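Soluble lytic transglycosylase B3 (PDB 5AO7) probably cleaves peptidoglycan as a lytic transglycosylase, and binds calcium and N-acetylglucosamine sugars. Local coordinates at residues Asn213-Asp218 / Ala239-Ala244. Numbering follows the deposited sequence.
Sequences NQYAVD and ANYLKA. With CA (calcium ion), chain B; NAG (2-acetamido-2-deoxy-beta-D-glucopyranose), chain E.
Between the calcium loop and the sugar-binding cleft of the lysozyme-like transglycosylase domain, Tyr215 at the end of helix 209-215 packs on the last turns of helix 231-244. The centre is a T-shaped pair of tyrosines. The ring edge of Tyr241 points at one face of Tyr215, with the planes at 77° and the ring centroids 5.0 Å apart. CD1 of Tyr241 sits over the rim of that face, 3.4 Å from Tyr215 CD2. CB of Ala244 meets the Tyr215 ring obliquely at CE1, 3.4 Å away.

Asn240 hydrogen-bonds the backbone of the same tyrosine. Its ND2 donates a nearly straight hydrogen bond of 2.8 Å to Tyr215 O. The carbonyl oxygen lies close to the amide plane, while ND2 is tilted 23° from the carbonyl plane. With chi1 at -170°, the Asn240 side chain extends on the side opposite its backbone N, and this brings ND2 to the helix end. CG2 of Val217 packs 3.8 Å from Asn240 CB, beside the hydrogen-bonded amide. Tyr130 of helix 120-130 touches both Val217 and Asn240.

The two segments then lead to different ligands. Asp218 OD1 binds the calcium ion at 2.4 Å, in a site completed by Asp220, Asp222, Lys224 O, Asp233 and a water. Tyr241 OH accepts a 2.9 Å hydrogen bond from O3 of the bound N-acetylglucosamine and donates one to the backbone oxygen of Lys325. Thr211 and Tyr326 bind that sugar too.

The contact thus ties the chain entering the calcium loop to a sugar-binding tyrosine. One hydrogen bond from the Asn240 side-chain amide holds the carbonyl at the helix end, and the Tyr215 face packs against the ring edge of Tyr241. The Tyr241 hydroxyl spends its proton on Lys325 O, which leaves its oxygen to accept from the sugar O3.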
ATOM      1  N   ASN A 213       0.555   7.953 -16.101  1.00 12.22           N
ATOM      2  CA  ASN A 213      -0.066   8.470 -17.309  1.00 13.29           C
ATOM      3  C   ASN A 213      -1.494   8.935 -17.051  1.00 15.79           C
ATOM      4  O   ASN A 213      -1.926   9.959 -17.598  1.00 19.75           O
ATOM      5  CB  ASN A 213      -0.000   7.424 -18.416  1.00 14.34           C
ATOM      6  CG  ASN A 213       1.366   7.386 -19.060  1.00 24.66           C
ATOM      7  OD1 ASN A 213       2.158   8.300 -18.848  1.00 27.61           O
ATOM      8  ND2 ASN A 213       1.652   6.347 -19.848  1.00 27.49           N
ATOM      9  N   GLN A 214      -2.196   8.230 -16.178  1.00 14.24           N
ATOM     10  CA  GLN A 214      -3.578   8.576 -15.874  1.00 13.68           C
ATOM     11  C   GLN A 214      -3.719   9.715 -14.867  1.00 16.42           C
ATOM     12  O   GLN A 214      -4.650  10.518 -14.972  1.00 14.43           O
ATOM     13  CB  GLN A 214      -4.335   7.359 -15.336  1.00 17.68           C
ATOM     14  CG  GLN A 214      -4.402   6.189 -16.309  1.00 24.59           C
ATOM     15  CD  GLN A 214      -4.990   4.939 -15.675  1.00 39.10           C
ATOM     16  OE1 GLN A 214      -4.393   4.339 -14.774  1.00 39.96           O
ATOM     17  NE2 GLN A 214      -6.169   4.541 -16.139  1.00 44.56           N
ATOM     18  N   TYR A 215      -2.833   9.784 -13.875  1.00 11.23           N
ATOM     19  CA  TYR A 215      -3.093  10.677 -12.745  1.00 13.70           C
ATOM     20  C   TYR A 215      -2.028  11.717 -12.417  1.00 13.80           C
ATOM     21  O   TYR A 215      -2.284  12.611 -11.609  1.00 12.80           O
ATOM     22  CB  TYR A 215      -3.339   9.864 -11.478  1.00 13.67           C
ATOM     23  CG  TYR A 215      -4.546   8.967 -11.588  1.00 11.59           C
ATOM     24  CD1 TYR A 215      -5.836   9.484 -11.465  1.00 16.99           C
ATOM     25  CD2 TYR A 215      -4.393   7.613 -11.822  1.00 14.80           C
ATOM     26  CE1 TYR A 215      -6.953   8.653 -11.572  1.00 16.95           C
ATOM     27  CE2 TYR A 215      -5.511   6.771 -11.925  1.00 19.22           C
ATOM     28  CZ  TYR A 215      -6.782   7.308 -11.797  1.00 20.30           C
ATOM     29  OH  TYR A 215      -7.888   6.486 -11.902  1.00 20.26           O
ATOM     30  N   ALA A 216      -0.844  11.614 -13.006  1.00 10.87           N
ATOM     31  CA  ALA A 216       0.169  12.634 -12.715  1.00 10.49           C
ATOM     32  C   ALA A 216      -0.286  14.006 -13.222  1.00 14.16           C
ATOM     33  O   ALA A 216      -1.032  14.112 -14.200  1.00 14.44           O
ATOM     34  CB  ALA A 216       1.555  12.252 -13.333  1.00 12.31           C
ATOM     35  N   VAL A 217       0.143  15.038 -12.510  1.00 13.14           N
ATOM     36  CA  VAL A 217      -0.257  16.423 -12.714  1.00 15.96           C
ATOM     37  C   VAL A 217       0.947  17.306 -12.991  1.00 15.97           C
ATOM     38  O   VAL A 217       2.017  17.098 -12.414  1.00 14.14           O
ATOM     39  CB  VAL A 217      -0.983  16.962 -11.455  1.00 17.53           C
ATOM     40  CG1 VAL A 217      -1.097  18.476 -11.493  1.00 23.25           C
ATOM     41  CG2 VAL A 217      -2.352  16.281 -11.305  1.00 21.97           C
ATOM     42  N   ASP A 218       0.785  18.287 -13.871  1.00 13.46           N
ATOM     43  CA  ASP A 218       1.785  19.347 -14.008  1.00 15.72           C
ATOM     44  C   ASP A 218       1.314  20.536 -13.182  1.00 19.18           C
ATOM     45  O   ASP A 218       0.469  21.327 -13.624  1.00 17.95           O
ATOM     46  CB  ASP A 218       1.979  19.730 -15.480  1.00 15.69           C
ATOM     47  CG  ASP A 218       2.876  20.942 -15.664  1.00 19.19           C
ATOM     48  OD1 ASP A 218       3.686  21.260 -14.767  1.00 18.34           O
ATOM     49  OD2 ASP A 218       2.779  21.576 -16.742  1.00 19.22           O
ATOM     50  N   ALA A 239      -2.215  13.871  -4.596  1.00  9.46           N
ATOM     51  CA  ALA A 239      -3.549  14.356  -4.234  1.00 11.62           C
ATOM     52  C   ALA A 239      -4.588  13.977  -5.275  1.00 12.93           C
ATOM     53  O   ALA A 239      -5.697  13.550  -4.939  1.00 10.34           O
ATOM     54  CB  ALA A 239      -3.531  15.872  -4.052  1.00 12.53           C
ATOM     55  N   ASN A 240      -4.229  14.148  -6.543  1.00 11.67           N
ATOM     56  CA  ASN A 240      -5.135  13.818  -7.651  1.00 10.35           C
ATOM     57  C   ASN A 240      -5.527  12.348  -7.632  1.00 12.10           C
ATOM     58  O   ASN A 240      -6.692  11.992  -7.862  1.00 11.88           O
ATOM     59  CB  ASN A 240      -4.462  14.174  -8.981  1.00  9.56           C
ATOM     60  CG  ASN A 240      -5.412  14.101 -10.149  1.00 14.84           C
ATOM     61  OD1 ASN A 240      -6.526  14.621 -10.083  1.00 15.65           O
ATOM     62  ND2 ASN A 240      -4.978  13.459 -11.234  1.00 14.18           N
ATOM     63  N   TYR A 241      -4.559  11.480  -7.352  1.00 11.60           N
ATOM     64  CA  TYR A 241      -4.836  10.045  -7.233  1.00 12.84           C
ATOM     65  C   TYR A 241      -5.699   9.717  -6.013  1.00 13.96           C
ATOM     66  O   TYR A 241      -6.627   8.909  -6.088  1.00 13.21           O
ATOM     67  CB  TYR A 241      -3.524   9.265  -7.155  1.00 13.01           C
ATOM     68  CG  TYR A 241      -3.696   7.756  -7.275  1.00 15.84           C
ATOM     69  CD1 TYR A 241      -4.108   7.178  -8.465  1.00 26.01           C
ATOM     70  CD2 TYR A 241      -3.478   6.928  -6.192  1.00 24.51           C
ATOM     71  CE1 TYR A 241      -4.274   5.799  -8.572  1.00 24.49           C
ATOM     72  CE2 TYR A 241      -3.631   5.556  -6.291  1.00 26.02           C
ATOM     73  CZ  TYR A 241      -4.024   4.998  -7.483  1.00 24.00           C
ATOM     74  OH  TYR A 241      -4.181   3.634  -7.574  1.00 24.75           O
ATOM     75  N   LEU A 242      -5.378  10.321  -4.872  1.00 11.67           N
ATOM     76  CA  LEU A 242      -6.229  10.120  -3.690  1.00 12.49           C
ATOM     77  C   LEU A 242      -7.665  10.559  -3.953  1.00 12.87           C
ATOM     78  O   LEU A 242      -8.622   9.870  -3.570  1.00 13.55           O
ATOM     79  CB  LEU A 242      -5.658  10.887  -2.501  1.00 12.31           C
ATOM     80  CG  LEU A 242      -4.433  10.175  -1.937  1.00 15.38           C
ATOM     81  CD1 LEU A 242      -3.807  11.034  -0.825  1.00 15.41           C
ATOM     82  CD2 LEU A 242      -4.804   8.785  -1.405  1.00 20.41           C
ATOM     83  N   LYS A 243      -7.814  11.688  -4.631  1.00 12.21           N
ATOM     84  CA  LYS A 243      -9.148  12.224  -4.894  1.00 11.97           C
ATOM     85  C   LYS A 243      -9.912  11.290  -5.827  1.00 18.71           C
ATOM     86  O   LYS A 243     -11.074  10.981  -5.576  1.00 14.30           O
ATOM     87  CB  LYS A 243      -9.060  13.621  -5.498  1.00 12.36           C
ATOM     88  CG  LYS A 243     -10.407  14.310  -5.687  1.00 14.71           C
ATOM     89  CD  LYS A 243     -11.127  14.526  -4.361  1.00 20.57           C
ATOM     90  CE  LYS A 243     -12.458  15.268  -4.568  1.00 25.13           C
ATOM     91  NZ  LYS A 243     -12.249  16.605  -5.198  1.00 30.52           N
ATOM     92  N   ALA A 244      -9.249  10.850  -6.893  1.00 12.51           N
ATOM     93  CA  ALA A 244      -9.826   9.867  -7.812  1.00 12.61           C
ATOM     94  C   ALA A 244     -10.224   8.585  -7.080  1.00 16.30           C
ATOM     95  O   ALA A 244     -11.173   7.898  -7.480  1.00 19.55           O
ATOM     96  CB  ALA A 244      -8.840   9.545  -8.933  1.00 14.84           C
TER
HETATM   97 CA    CA B1421       5.796  20.460 -13.971  1.00 15.19          CA
HETATM   98  C1  NAG E1424      -0.003  -0.315  -7.499  0.71 29.52           C
HETATM   99  C2  NAG E1424      -0.539   1.083  -7.902  0.71 31.97           C
HETATM  100  C3  NAG E1424      -2.015   1.164  -8.380  0.71 33.92           C
HETATM  101  C4  NAG E1424      -2.271   0.029  -9.311  0.71 34.93           C
HETATM  102  C5  NAG E1424      -2.010  -1.225  -8.511  0.71 37.48           C
HETATM  103  C6  NAG E1424      -2.729  -2.396  -9.135  0.71 42.90           C
HETATM  104  C7  NAG E1424       0.448   3.299  -7.413  0.71 28.77           C
HETATM  105  C8  NAG E1424       0.761   4.274  -6.350  0.71 10.07           C
HETATM  106  N2  NAG E1424      -0.156   2.178  -7.011  0.71 31.72           N
HETATM  107  O1  NAG E1424       1.386  -0.172  -7.563  0.71 34.18           O
HETATM  108  O3  NAG E1424      -1.970   2.406  -9.044  0.71 31.45           O
HETATM  109  O4  NAG E1424      -3.606   0.161  -9.698  0.71 39.68           O
HETATM  110  O5  NAG E1424      -0.567  -1.294  -8.407  0.71 36.91           O
HETATM  111  O6  NAG E1424      -2.787  -3.489  -8.233  0.71 42.90           O
HETATM  112  O7  NAG E1424       0.735   3.516  -8.582  0.71 26.43           O
HETATM  113  O   HOH W   1       8.097  20.318 -13.638  1.00 19.26           O